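Salivary protein FS50 (Xenopsylla cheopis, PDB 5K6D) is a secreted flea salivary toxin that inhibits the host voltage-gated sodium channel Nav1.5. Local coordinates at residues 47-52 and 73-78. Residues are numbered along the deposited sequence; the frame is centred on the assembly and turned at random.
Sequences KHCTGV and CYCKSK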
loop_
_atom_site.group_PDB
_atom_site.type_symbol
_atom_site.label_atom_id
_atom_site.label_comp_id
_atom_site.label_asym_id
_atom_site.label_seq_id
_atom_site.Cartn_x
_atom_site.Cartn_y
_atom_site.Cartn_z
ATOM N N LYS A 47 -3.929 -5.744 4.679
ATOM C CA LYS A 47 -3.170 -6.985 4.589
ATOM C C LYS A 47 -2.028 -6.895 3.577
ATOM O O LYS A 47 -0.954 -7.441 3.810
ATOM C CB LYS A 47 -4.106 -8.143 4.243
ATOM C CG LYS A 47 -3.420 -9.467 3.909
ATOM C CD LYS A 47 -2.473 -10.011 4.977
ATOM C CE LYS A 47 -3.171 -10.345 6.278
ATOM N NZ LYS A 47 -2.312 -11.217 7.139
ATOM N N HIS A 48 -2.235 -6.226 2.451
ATOM C CA HIS A 48 -1.112 -6.000 1.545
ATOM C C HIS A 48 -0.009 -5.235 2.281
ATOM O O HIS A 48 1.180 -5.562 2.182
ATOM C CB HIS A 48 -1.573 -5.250 0.294
ATOM C CG HIS A 48 -0.479 -4.996 -0.689
ATOM N ND1 HIS A 48 -0.039 -5.940 -1.595
ATOM C CD2 HIS A 48 0.290 -3.898 -0.870
ATOM C CE1 HIS A 48 0.947 -5.418 -2.305
ATOM N NE2 HIS A 48 1.164 -4.183 -1.886
ATOM N N CYS A 49 -0.412 -4.241 3.056
ATOM C CA CYS A 49 0.553 -3.437 3.789
ATOM C C CYS A 49 1.314 -4.230 4.838
ATOM O O CYS A 49 2.532 -4.099 4.944
ATOM C CB CYS A 49 -0.132 -2.243 4.449
ATOM S SG CYS A 49 -0.772 -1.046 3.258
ATOM N N THR A 50 0.616 -5.046 5.624
ATOM C CA THR A 50 1.307 -5.802 6.665
ATOM C C THR A 50 2.003 -7.044 6.108
ATOM O O THR A 50 3.090 -7.414 6.563
ATOM C CB THR A 50 0.359 -6.248 7.789
ATOM O OG1 THR A 50 -0.658 -7.103 7.246
ATOM C CG2 THR A 50 -0.286 -5.044 8.483
ATOM N N GLY A 51 1.376 -7.699 5.131
ATOM C CA GLY A 51 1.867 -8.971 4.646
ATOM C C GLY A 51 2.857 -8.906 3.509
ATOM O O GLY A 51 3.640 -9.836 3.333
ATOM N N VAL A 52 2.817 -7.835 2.726
ATOM C CA VAL A 52 3.709 -7.704 1.577
ATOM C C VAL A 52 4.673 -6.535 1.771
ATOM O O VAL A 52 5.882 -6.706 1.631
ATOM C CB VAL A 52 2.914 -7.558 0.245
ATOM C CG1 VAL A 52 3.864 -7.416 -0.933
ATOM C CG2 VAL A 52 1.991 -8.771 0.032
ATOM N N CYS A 73 -3.382 2.173 -2.327
ATOM C CA CYS A 73 -3.315 1.812 -0.926
ATOM C C CYS A 73 -2.045 2.440 -0.368
ATOM O O CYS A 73 -1.009 2.376 -1.014
ATOM C CB CYS A 73 -3.313 0.291 -0.818
ATOM S SG CYS A 73 -2.851 -0.449 0.753
ATOM N N TYR A 74 -2.124 3.047 0.812
ATOM C CA TYR A 74 -0.996 3.777 1.385
ATOM C C TYR A 74 -0.599 3.129 2.701
ATOM O O TYR A 74 -1.368 3.132 3.672
ATOM C CB TYR A 74 -1.354 5.257 1.556
ATOM C CG TYR A 74 -1.666 5.901 0.223
ATOM C CD1 TYR A 74 -2.949 5.868 -0.306
ATOM C CD2 TYR A 74 -0.665 6.521 -0.520
ATOM C CE1 TYR A 74 -3.227 6.431 -1.540
ATOM C CE2 TYR A 74 -0.937 7.095 -1.747
ATOM C CZ TYR A 74 -2.220 7.053 -2.245
ATOM O OH TYR A 74 -2.519 7.620 -3.468
ATOM N N CYS A 75 0.608 2.560 2.711
ATOM C CA CYS A 75 1.078 1.753 3.825
ATOM C C CYS A 75 2.004 2.508 4.754
ATOM O O CYS A 75 2.912 3.210 4.311
ATOM C CB CYS A 75 1.815 0.518 3.311
ATOM S SG CYS A 75 0.871 -0.525 2.196
ATOM N N LYS A 76 1.782 2.317 6.046
ATOM C CA LYS A 76 2.599 2.899 7.093
ATOM C C LYS A 76 3.658 1.907 7.568
ATOM O O LYS A 76 3.394 0.706 7.658
ATOM C CB LYS A 76 1.703 3.314 8.259
ATOM C CG LYS A 76 2.351 4.237 9.272
ATOM C CD LYS A 76 1.360 4.674 10.355
ATOM C CE LYS A 76 -0.069 4.775 9.832
ATOM N NZ LYS A 76 -0.879 5.765 10.612
ATOM N N SER A 77 4.848 2.402 7.891
ATOM C CA SER A 77 5.919 1.546 8.382
ATOM C C SER A 77 5.617 1.009 9.774
ATOM O O SER A 77 4.706 1.483 10.456
ATOM C CB SER A 77 7.239 2.311 8.423
ATOM O OG SER A 77 7.246 3.214 9.516
ATOM N N LYS A 78 6.402 0.030 10.204
ATOM C CA LYS A 78 6.397 -0.366 11.603
ATOM C C LYS A 78 7.218 0.631 12.410
ATOM O O LYS A 78 7.825 1.547 11.846
ATOM C CB LYS A 78 6.949 -1.781 11.776
ATOM C CG LYS A 78 6.081 -2.841 11.134
ATOM C CD LYS A 78 6.703 -4.224 11.246
ATOM C CE LYS A 78 5.844 -5.268 10.552
ATOM N NZ LYS A 78 6.481 -6.616 10.536
ATOM O OXT LYS A 78 7.283 0.545 13.638
#
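A buried disulfide between C49 and C75 joins the last turn of helix 38-51 to the central strand, 73-76, of a three-stranded antiparallel sheet. The covalent evidence is direct: C49 SG lies 2.0 Å from C75 SG, and the dihedral about that bond is -73°, left-handed by its sign and somewhat below the relaxed magnitude of about 90°. The same two residues form the closest backbone approach between the segments, with C49 CA 5.2 Å from C75 CA, while the axes of 47-51 and 73-76 cross at -37°, 8.1 Å apart at closest. Both cysteines direct CB toward the other segment, and in both the sulfur lies anti to the carbonyl carbon (chi1 -67° in C49), which sets each sulfur beside its own backbone N, where the two can meet in the S-S bond.

C73, two residues before C75 and on the same side of the strand, sends its SG to 3.3 Å from C49 SG, a short sulfur-sulfur contact without a bond; its own disulfide goes to C45, one turn earlier in the helix. Y74, between them, points away from the helix, packs on T27 and P68, and is held at OH by the backbone N of N69.

C45 and C49 in the helix, paired with C73 and C75 in the strand, satisfy the CXXXC/CXC pattern of the cysteine-stabilised alpha-beta motif found in scorpion toxins and in insect and plant defensins. The contact thus relies on apolar, covalent sulfur chemistry rather than polar pairing; being covalent and buried, the S-S bond fixes helix against sheet and is probably shielded from reductants, in keeping with a small secreted protein.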